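Local coordinates for protein choline kinase (Cryptosporidium parvum, PDB 3MES) that probably transfers phosphate from ATP to choline and ethanolamine, with magnesium as cofactor, at residues E52-I57 against Q85-S90; I139-D142 against R147-E150; E208-V213 against E223-I228. All blocks are in the same frame, centred on the assembly; numbering follows the deposited sequence.

Contact 1 (E52-I57 against Q85-S90). With ADP (adenosine-5'-diphosphate), chain I.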
loop_
_atom_site.group_PDB
_atom_site.type_symbol
_atom_site.label_atom_id
_atom_site.label_comp_id
_atom_site.label_asym_id
_atom_site.label_seq_id
_atom_site.Cartn_x
_atom_site.Cartn_y
_atom_site.Cartn_z
ATOM N N GLU B 52 3.031 -16.564 35.237
ATOM C CA GLU B 52 3.883 -15.696 36.045
ATOM C C GLU B 52 5.306 -15.655 35.495
ATOM O O GLU B 52 5.992 -14.637 35.597
ATOM C CB GLU B 52 3.891 -16.152 37.506
ATOM C CG GLU B 52 4.037 -15.013 38.507
ATOM C CD GLU B 52 2.841 -14.073 38.489
ATOM O OE1 GLU B 52 3.048 -12.840 38.483
ATOM O OE2 GLU B 52 1.692 -14.570 38.468
ATOM N N ILE B 53 5.743 -16.764 34.909
ATOM C CA ILE B 53 7.089 -16.863 34.357
ATOM C C ILE B 53 7.211 -16.084 33.053
ATOM O O ILE B 53 8.272 -15.543 32.739
ATOM C CB ILE B 53 7.492 -18.330 34.116
ATOM C CG1 ILE B 53 7.856 -19.006 35.440
ATOM C CG2 ILE B 53 8.657 -18.410 33.142
ATOM C CD1 ILE B 53 8.185 -20.480 35.306
ATOM N N ILE B 54 6.120 -16.034 32.297
ATOM C CA ILE B 54 6.085 -15.264 31.063
ATOM C C ILE B 54 6.016 -13.777 31.387
ATOM O O ILE B 54 6.639 -12.953 30.717
ATOM C CB ILE B 54 4.879 -15.660 30.192
ATOM C CG1 ILE B 54 5.008 -17.116 29.738
ATOM C CG2 ILE B 54 4.762 -14.733 28.995
ATOM C CD1 ILE B 54 3.786 -17.649 29.029
ATOM N N ILE B 55 5.259 -13.448 32.429
ATOM C CA ILE B 55 5.102 -12.066 32.867
ATOM C C ILE B 55 6.391 -11.514 33.477
ATOM O O ILE B 55 6.746 -10.355 33.259
ATOM C CB ILE B 55 3.936 -11.929 33.864
ATOM C CG1 ILE B 55 2.627 -12.359 33.198
ATOM C CG2 ILE B 55 3.836 -10.501 34.383
ATOM C CD1 ILE B 55 1.394 -12.093 34.030
ATOM N N GLY B 56 7.097 -12.350 34.231
ATOM C CA GLY B 56 8.393 -11.960 34.773
ATOM C C GLY B 56 9.390 -11.699 33.659
ATOM O O GLY B 56 10.126 -10.715 33.686
ATOM N N ILE B 57 9.407 -12.588 32.672
ATOM C CA ILE B 57 10.301 -12.452 31.528
ATOM C C ILE B 57 9.989 -11.197 30.716
ATOM O O ILE B 57 10.894 -10.558 30.179
ATOM C CB ILE B 57 10.226 -13.691 30.613
ATOM C CG1 ILE B 57 10.889 -14.889 31.299
ATOM C CG2 ILE B 57 10.881 -13.407 29.264
ATOM C CD1 ILE B 57 10.744 -16.195 30.542
ATOM N N GLN B 85 4.451 -22.650 20.930
ATOM C CA GLN B 85 3.487 -22.120 21.883
ATOM C C GLN B 85 3.464 -20.602 21.774
ATOM O O GLN B 85 4.449 -19.935 22.077
ATOM C CB GLN B 85 3.850 -22.537 23.307
ATOM C CG GLN B 85 3.993 -24.036 23.503
ATOM C CD GLN B 85 4.297 -24.403 24.944
ATOM O OE1 GLN B 85 3.556 -24.038 25.858
ATOM N NE2 GLN B 85 5.390 -25.129 25.154
ATOM N N LEU B 86 2.337 -20.059 21.328
ATOM C CA LEU B 86 2.221 -18.625 21.119
ATOM C C LEU B 86 1.307 -17.984 22.152
ATOM O O LEU B 86 0.273 -18.541 22.520
ATOM C CB LEU B 86 1.714 -18.326 19.706
ATOM C CG LEU B 86 2.519 -18.924 18.547
ATOM C CD1 LEU B 86 1.976 -18.438 17.207
ATOM C CD2 LEU B 86 3.999 -18.593 18.678
ATOM N N PHE B 87 1.699 -16.806 22.619
ATOM C CA PHE B 87 0.899 -16.064 23.580
ATOM C C PHE B 87 0.845 -14.602 23.180
ATOM O O PHE B 87 1.852 -14.023 22.780
ATOM C CB PHE B 87 1.494 -16.178 24.987
ATOM C CG PHE B 87 1.674 -17.590 25.463
ATOM C CD1 PHE B 87 0.672 -18.228 26.179
ATOM C CD2 PHE B 87 2.851 -18.275 25.212
ATOM C CE1 PHE B 87 0.838 -19.528 26.625
ATOM C CE2 PHE B 87 3.024 -19.575 25.656
ATOM C CZ PHE B 87 2.016 -20.203 26.364
ATOM N N VAL B 88 -0.336 -14.005 23.286
ATOM C CA VAL B 88 -0.454 -12.569 23.134
ATOM C C VAL B 88 -0.470 -11.947 24.525
ATOM O O VAL B 88 -1.384 -12.190 25.313
ATOM C CB VAL B 88 -1.720 -12.169 22.367
ATOM C CG1 VAL B 88 -1.691 -10.684 22.057
ATOM C CG2 VAL B 88 -1.837 -12.976 21.083
ATOM N N VAL B 89 0.558 -11.160 24.824
ATOM C CA VAL B 89 0.676 -10.525 26.128
ATOM C C VAL B 89 0.364 -9.040 26.015
ATOM O O VAL B 89 1.126 -8.282 25.417
ATOM C CB VAL B 89 2.084 -10.710 26.719
ATOM C CG1 VAL B 89 2.142 -10.148 28.132
ATOM C CG2 VAL B 89 2.475 -12.182 26.707
ATOM N N SER B 90 -0.759 -8.631 26.592
ATOM C CA SER B 90 -1.216 -7.253 26.470
ATOM C C SER B 90 -1.223 -6.519 27.806
ATOM O O SER B 90 -1.280 -7.134 28.869
ATOM C CB SER B 90 -2.622 -7.214 25.866
ATOM O OG SER B 90 -2.683 -7.955 24.662
HETATM P PB ADP I . 3.844 -21.888 14.073
HETATM O O1B ADP I . 3.468 -22.815 15.206
HETATM O O2B ADP I . 5.250 -21.346 14.149
HETATM O O3B ADP I . 3.433 -22.392 12.709
HETATM P PA ADP I . 2.828 -19.351 13.328
HETATM O O1A ADP I . 2.556 -19.852 11.929
HETATM O O2A ADP I . 3.990 -18.430 13.597
HETATM O O3A ADP I . 2.919 -20.601 14.340
HETATM O "O5'" ADP I . 1.485 -18.659 13.872
HETATM C "C5'" ADP I . 1.279 -17.263 13.723
HETATM C "C4'" ADP I . -0.213 -17.007 13.821
HETATM O "O4'" ADP I . -0.491 -16.373 15.068
HETATM C "C3'" ADP I . -0.655 -16.060 12.721
HETATM O "O3'" ADP I . -1.661 -16.682 11.923
HETATM C "C2'" ADP I . -1.212 -14.848 13.432
HETATM O "O2'" ADP I . -2.640 -14.900 13.400
HETATM C "C1'" ADP I . -0.711 -14.982 14.858
HETATM N N9 ADP I . 0.594 -14.291 14.987
HETATM C C8 ADP I . 1.803 -14.882 14.936
HETATM N N7 ADP I . 2.803 -13.976 15.091
HETATM C C5 ADP I . 2.225 -12.770 15.245
HETATM C C6 ADP I . 2.699 -11.381 15.454
HETATM N N6 ADP I . 4.022 -11.101 15.529
HETATM N N1 ADP I . 1.765 -10.409 15.568
HETATM C C2 ADP I . 0.448 -10.680 15.494
HETATM N N3 ADP I . -0.055 -11.913 15.309
HETATM C C4 ADP I . 0.769 -12.982 15.178
#
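Ile54 stands with its terminal methyl over the middle of the Phe87 ring. CD1 lies 3.8 Å above the ring plane, and its line to the ring centroid is only 7° off the ring normal, which makes the pair a CH-pi contact over the face. The ring carbons are met almost evenly: Ile54 CD1 is 4.0 Å from Phe87 CE2, with CD2, CG and CZ of the ring at much the same distance. The two side chains cross at about a right angle, as expected when an extended chain points end-on into a flat ring. In Ile54, CG1 sits anti to the carbonyl carbon (chi1 -64°) and the chain continues extended through chi2 of 172°, which carries CD1 out from the helix to the aromatic face. The other branch, CG2, is thereby left to meet Val89, with Ile54 CG2 and Val89 CG2 4.1 Å apart and the side chains set obliquely. One isoleucine thus spans two strand residues, Phe87 and Val89, which project from the same side of the sheet.

Helix 51-61 here lies against one face of the five-stranded antiparallel sheet of the N-terminal lobe, a lobe that choline kinases share in outline with protein kinases. Strand 85-91 is the second strand in sheet order, flanked by 73-78 and 104-109, and Phe107 of the latter also touches Ile54. Leu86, the residue before Phe87, points to the opposite face, where Leu86 CD1 comes within 3.4 Å of ADP O5', placing the nucleotide across the sheet from the helix. All three touching residues are buried, although the segments hide just 139 Å² between them. Ile105 of strand 104-109 and Trp65 of a nearby loop add further apolar contacts to Val89.

Contact 2 (I139-D142 against R147-E150). With ADP (adenosine-5'-diphosphate), chain I.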
loop_
_atom_site.group_PDB
_atom_site.type_symbol
_atom_site.label_atom_id
_atom_site.label_comp_id
_atom_site.label_asym_id
_atom_site.label_seq_id
_atom_site.Cartn_x
_atom_site.Cartn_y
_atom_site.Cartn_z
ATOM N N ILE B 139 12.065 -7.970 16.851
ATOM C CA ILE B 139 12.432 -8.797 17.995
ATOM C C ILE B 139 12.780 -7.907 19.180
ATOM O O ILE B 139 13.688 -7.083 19.102
ATOM C CB ILE B 139 13.648 -9.695 17.689
ATOM C CG1 ILE B 139 13.300 -10.753 16.643
ATOM C CG2 ILE B 139 14.154 -10.366 18.960
ATOM C CD1 ILE B 139 14.492 -11.578 16.210
ATOM N N ILE B 140 12.057 -8.076 20.279
ATOM C CA ILE B 140 12.296 -7.275 21.471
ATOM C C ILE B 140 13.258 -7.982 22.422
ATOM O O ILE B 140 14.103 -7.347 23.052
ATOM C CB ILE B 140 10.978 -6.951 22.195
ATOM C CG1 ILE B 140 10.048 -6.169 21.263
ATOM C CG2 ILE B 140 11.244 -6.172 23.477
ATOM C CD1 ILE B 140 8.632 -6.048 21.766
ATOM N N ALA B 141 13.128 -9.301 22.514
ATOM C CA ALA B 141 14.036 -10.116 23.313
ATOM C C ALA B 141 14.244 -11.466 22.638
ATOM O O ALA B 141 13.294 -12.076 22.144
ATOM C CB ALA B 141 13.498 -10.296 24.721
ATOM N N ASP B 142 15.490 -11.928 22.620
ATOM C CA ASP B 142 15.852 -13.135 21.886
ATOM C C ASP B 142 16.671 -14.104 22.738
ATOM O O ASP B 142 17.822 -13.826 23.072
ATOM C CB ASP B 142 16.633 -12.755 20.621
ATOM C CG ASP B 142 17.035 -13.961 19.797
ATOM O OD1 ASP B 142 16.956 -15.092 20.317
ATOM O OD2 ASP B 142 17.432 -13.779 18.627
ATOM N N ARG B 147 11.391 -16.253 22.097
ATOM C CA ARG B 147 11.647 -14.845 21.804
ATOM C C ARG B 147 10.411 -13.982 22.025
ATOM O O ARG B 147 9.285 -14.477 22.025
ATOM C CB ARG B 147 12.168 -14.672 20.374
ATOM C CG ARG B 147 11.193 -15.085 19.277
ATOM C CD ARG B 147 11.781 -14.782 17.905
ATOM N NE ARG B 147 10.824 -14.967 16.816
ATOM C CZ ARG B 147 10.927 -15.904 15.879
ATOM N NH1 ARG B 147 11.947 -16.752 15.892
ATOM N NH2 ARG B 147 10.014 -15.991 14.923
ATOM N N ILE B 148 10.636 -12.690 22.231
ATOM C CA ILE B 148 9.552 -11.724 22.361
ATOM C C ILE B 148 9.483 -10.880 21.094
ATOM O O ILE B 148 10.442 -10.193 20.745
ATOM C CB ILE B 148 9.764 -10.796 23.572
ATOM C CG1 ILE B 148 9.867 -11.610 24.862
ATOM C CG2 ILE B 148 8.634 -9.781 23.674
ATOM C CD1 ILE B 148 10.130 -10.765 26.096
ATOM N N GLU B 149 8.350 -10.941 20.405
ATOM C CA GLU B 149 8.175 -10.207 19.159
ATOM C C GLU B 149 7.196 -9.053 19.307
ATOM O O GLU B 149 6.337 -9.054 20.190
ATOM C CB GLU B 149 7.652 -11.129 18.057
ATOM C CG GLU B 149 8.500 -12.343 17.771
ATOM C CD GLU B 149 7.888 -13.210 16.690
ATOM O OE1 GLU B 149 6.943 -12.737 16.021
ATOM O OE2 GLU B 149 8.342 -14.358 16.513
ATOM N N GLU B 150 7.328 -8.077 18.418
ATOM C CA GLU B 150 6.331 -7.036 18.265
ATOM C C GLU B 150 5.022 -7.682 17.825
ATOM O O GLU B 150 5.007 -8.504 16.904
ATOM C CB GLU B 150 6.794 -6.032 17.211
ATOM C CG GLU B 150 5.690 -5.186 16.619
ATOM C CD GLU B 150 6.169 -4.346 15.450
ATOM O OE1 GLU B 150 7.217 -4.684 14.856
ATOM O OE2 GLU B 150 5.494 -3.348 15.122
HETATM P PB ADP I . 3.844 -21.888 14.073
HETATM O O1B ADP I . 3.468 -22.815 15.206
HETATM O O2B ADP I . 5.250 -21.346 14.149
HETATM O O3B ADP I . 3.433 -22.392 12.709
HETATM P PA ADP I . 2.828 -19.351 13.328
HETATM O O1A ADP I . 2.556 -19.852 11.929
HETATM O O2A ADP I . 3.990 -18.430 13.597
HETATM O O3A ADP I . 2.919 -20.601 14.340
HETATM O "O5'" ADP I . 1.485 -18.659 13.872
HETATM C "C5'" ADP I . 1.279 -17.263 13.723
HETATM C "C4'" ADP I . -0.213 -17.007 13.821
HETATM O "O4'" ADP I . -0.491 -16.373 15.068
HETATM C "C3'" ADP I . -0.655 -16.060 12.721
HETATM O "O3'" ADP I . -1.661 -16.682 11.923
HETATM C "C2'" ADP I . -1.212 -14.848 13.432
HETATM O "O2'" ADP I . -2.640 -14.900 13.400
HETATM C "C1'" ADP I . -0.711 -14.982 14.858
HETATM N N9 ADP I . 0.594 -14.291 14.987
HETATM C C8 ADP I . 1.803 -14.882 14.936
HETATM N N7 ADP I . 2.803 -13.976 15.091
HETATM C C5 ADP I . 2.225 -12.770 15.245
HETATM C C6 ADP I . 2.699 -11.381 15.454
HETATM N N6 ADP I . 4.022 -11.101 15.529
HETATM N N1 ADP I . 1.765 -10.409 15.568
HETATM C C2 ADP I . 0.448 -10.680 15.494
HETATM N N3 ADP I . -0.055 -11.913 15.309
HETATM C C4 ADP I . 0.769 -12.982 15.178
#
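Opposite Ile148 the chain fits in two residues, Ile140 and Ala141, which makes a classic beta bulge in the hairpin formed by strands 139-143 and 146-150. The register moves by one residue between the Ile139-Glu149 and Ala141-Ile148 pairs. At the bulge, Ile148 O accepts two backbone bonds: a short one from Ile140 N (2.7 Å, 160° at the hydrogen) and a weak one from Ala141 N (3.3 Å). The return bond from Ile148 N to Ala141 O is again short.

The tight part is apolar and centres on Ile148. Its CG1 is anti to the carbonyl carbon (chi1 -58°), and the extended branch brings CD1 to 3.7 Å from Ala141 CB, while CG2 approaches Ile140 CB. Ile105 of strand 104-109 also packs on Ile148.

Between the strands, packing is looser on the face of Ile139, Asp142, Arg147 and Glu149, where Ile139 CG1 and Arg147 CD are 4.5 Å apart. Helix 120-132 covers this face, Phe127 making a cation-pi contact with buried Arg147; Ile139 and Asp142 stay partly exposed, Asp142 salt-bridged to Arg128. Arg147 NE bonds Glu149 OE2, approaching on its anti side and 28° out of the carboxylate plane. Arg108 shares that oxygen in a second salt bridge, which probably steadies the carboxylate beside the nucleotide. ADP N6 gives a weak bond to Glu149 OE1 and a better one to Glu150 O, at 3.1 Å.

Contact 3 (E208-V213 against E223-I228)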
loop_
_atom_site.group_PDB
_atom_site.type_symbol
_atom_site.label_atom_id
_atom_site.label_comp_id
_atom_site.label_asym_id
_atom_site.label_seq_id
_atom_site.Cartn_x
_atom_site.Cartn_y
_atom_site.Cartn_z
ATOM N N GLU B 208 10.035 -37.337 2.805
ATOM C CA GLU B 208 9.286 -37.320 4.057
ATOM C C GLU B 208 7.901 -37.936 3.862
ATOM O O GLU B 208 7.394 -38.638 4.736
ATOM C CB GLU B 208 9.172 -35.899 4.621
ATOM C CG GLU B 208 10.451 -35.380 5.269
ATOM C CD GLU B 208 10.265 -34.033 5.953
ATOM O OE1 GLU B 208 11.267 -33.309 6.132
ATOM O OE2 GLU B 208 9.118 -33.694 6.312
ATOM N N ALA B 209 7.297 -37.675 2.707
ATOM C CA ALA B 209 5.988 -38.237 2.386
ATOM C C ALA B 209 6.040 -39.762 2.315
ATOM O O ALA B 209 5.243 -40.446 2.956
ATOM C CB ALA B 209 5.462 -37.655 1.081
ATOM N N LYS B 210 6.975 -40.290 1.530
ATOM C CA LYS B 210 7.177 -41.735 1.450
ATOM C C LYS B 210 7.129 -42.370 2.834
ATOM O O LYS B 210 6.364 -43.303 3.078
ATOM C CB LYS B 210 8.524 -42.056 0.798
ATOM C CG LYS B 210 8.466 -42.333 -0.694
ATOM C CD LYS B 210 8.348 -41.057 -1.502
ATOM C CE LYS B 210 8.864 -41.266 -2.918
ATOM N NZ LYS B 210 10.317 -41.607 -2.918
ATOM N N ILE B 211 7.960 -41.857 3.735
ATOM C CA ILE B 211 8.022 -42.353 5.104
ATOM C C ILE B 211 6.638 -42.417 5.745
ATOM O O ILE B 211 6.248 -43.445 6.303
ATOM C CB ILE B 211 8.945 -41.473 5.971
ATOM C CG1 ILE B 211 10.389 -41.565 5.468
ATOM C CG2 ILE B 211 8.854 -41.886 7.435
ATOM C CD1 ILE B 211 11.330 -40.580 6.127
ATOM N N GLN B 212 5.899 -41.315 5.665
ATOM C CA GLN B 212 4.558 -41.254 6.235
ATOM C C GLN B 212 3.619 -42.254 5.566
ATOM O O GLN B 212 2.845 -42.936 6.239
ATOM C CB GLN B 212 3.990 -39.836 6.134
ATOM C CG GLN B 212 4.661 -38.840 7.066
ATOM C CD GLN B 212 4.535 -39.237 8.525
ATOM O OE1 GLN B 212 5.398 -38.919 9.343
ATOM N NE2 GLN B 212 3.457 -39.940 8.856
ATOM N N VAL B 213 3.691 -42.339 4.243
ATOM C CA VAL B 213 2.867 -43.284 3.499
ATOM C C VAL B 213 3.127 -44.707 3.980
ATOM O O VAL B 213 2.195 -45.443 4.308
ATOM C CB VAL B 213 3.133 -43.201 1.985
ATOM C CG1 VAL B 213 2.382 -44.303 1.252
ATOM C CG2 VAL B 213 2.739 -41.832 1.452
ATOM N N GLU B 223 -3.608 -43.863 -6.337
ATOM C CA GLU B 223 -3.563 -43.686 -7.785
ATOM C C GLU B 223 -3.063 -42.289 -8.150
ATOM O O GLU B 223 -2.188 -42.132 -9.002
ATOM C CB GLU B 223 -4.943 -43.931 -8.398
ATOM C CG GLU B 223 -4.903 -44.520 -9.800
ATOM C CD GLU B 223 -4.454 -45.971 -9.806
ATOM O OE1 GLU B 223 -4.644 -46.659 -8.779
ATOM O OE2 GLU B 223 -3.917 -46.428 -10.840
ATOM N N LEU B 224 -3.627 -41.280 -7.497
ATOM C CA LEU B 224 -3.215 -39.897 -7.704
ATOM C C LEU B 224 -1.783 -39.697 -7.220
ATOM O O LEU B 224 -0.910 -39.261 -7.972
ATOM C CB LEU B 224 -4.160 -38.953 -6.955
ATOM C CG LEU B 224 -3.991 -37.447 -7.162
ATOM C CD1 LEU B 224 -4.070 -37.097 -8.638
ATOM C CD2 LEU B 224 -5.043 -36.684 -6.373
ATOM N N TYR B 225 -1.553 -40.025 -5.953
ATOM C CA TYR B 225 -0.236 -39.910 -5.343
ATOM C C TYR B 225 0.836 -40.533 -6.226
ATOM O O TYR B 225 1.926 -39.981 -6.384
ATOM C CB TYR B 225 -0.246 -40.579 -3.968
ATOM C CG TYR B 225 1.116 -40.754 -3.340
ATOM C CD1 TYR B 225 1.671 -39.757 -2.551
ATOM C CD2 TYR B 225 1.840 -41.924 -3.523
ATOM C CE1 TYR B 225 2.913 -39.916 -1.968
ATOM C CE2 TYR B 225 3.083 -42.092 -2.944
ATOM C CZ TYR B 225 3.615 -41.086 -2.167
ATOM O OH TYR B 225 4.852 -41.249 -1.587
ATOM N N SER B 226 0.515 -41.685 -6.802
ATOM C CA SER B 226 1.465 -42.424 -7.619
ATOM C C SER B 226 1.800 -41.668 -8.901
ATOM O O SER B 226 2.954 -41.643 -9.332
ATOM C CB SER B 226 0.912 -43.810 -7.948
ATOM O OG SER B 226 1.956 -44.710 -8.271
ATOM N N LYS B 227 0.790 -41.046 -9.505
ATOM C CA LYS B 227 0.990 -40.285 -10.733
ATOM C C LYS B 227 1.833 -39.038 -10.480
ATOM O O LYS B 227 2.591 -38.601 -11.345
ATOM C CB LYS B 227 -0.353 -39.893 -11.354
ATOM C CG LYS B 227 -0.235 -39.304 -12.754
ATOM C CD LYS B 227 -0.002 -40.390 -13.793
ATOM C CE LYS B 227 0.709 -39.841 -15.024
ATOM N NZ LYS B 227 0.070 -38.600 -15.545
ATOM N N ILE B 228 1.693 -38.466 -9.289
ATOM C CA ILE B 228 2.457 -37.282 -8.915
ATOM C C ILE B 228 3.939 -37.611 -8.778
ATOM O O ILE B 228 4.798 -36.802 -9.129
ATOM C CB ILE B 228 1.944 -36.677 -7.594
ATOM C CG1 ILE B 228 0.518 -36.151 -7.770
ATOM C CG2 ILE B 228 2.872 -35.565 -7.115
ATOM C CD1 ILE B 228 0.388 -35.088 -8.838
#
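Helical segments 208-213 and 223-228 run nearly antiparallel, with 153° between their N-to-C directions, but their axes come no closer than 13.0 Å. Even the nearest pair of CA atoms, in Val213 and Tyr225, is 10.0 Å apart. At this spacing the backbones do not meet, and side chains span the gap, Tyr225 above all.

The CG of Tyr225 is anti to the backbone N (chi1 169°), which sends the ring across toward the facing helix and sets its hydroxyl end between Lys210 and Val213. Against Lys210 the approach is nearly perpendicular: the aliphatic stem of the lysine passes the end of the ring, with CD 3.5 Å from Tyr225 OH. The lysine chain is bent at chi2 and chi4, and its NZ has a weak, long ion pair with Glu207. Val213 comes obliquely, its CG2 3.8 Å from Tyr225 CZ and 3.7 Å from Tyr225 OH. In Val213, CG2 rather than CG1 does the touching. Ala209, whose CB points toward the facing segment, has its carbonyl carbon 4.3 Å from Tyr225 OH.

Ile376 of helix 364-376 touches both Ala209 and Tyr225, so a third helix packs against the pair. The contact lies away from the nucleotide and magnesium sites, and joins successive helices 198-214 and 222-231 as a widely spaced, near-antiparallel pair within the largely helical C-terminal lobe of the choline kinase fold.

From the N terminus, contact 1 closes first: 27 residues separate its segments, and helix 51-61 is tied to the second strand of the sheet. Contact 2 follows as a tight hairpin with four intervening residues, adding the edge strand 139-143 beside 146-150. Contact 3 closes last, across nine residues between two helices of the other lobe. The three are in series, so none nests in or crosses another. Contacts 1 and 2 share the antiparallel sheet, meet where Ile57 O lies 4.2 Å from Ile148 CD1, and both reach ADP. Contact 3 is remote, its centre about 40 Å from that of contact 1 and about 39 Å from that of contact 2.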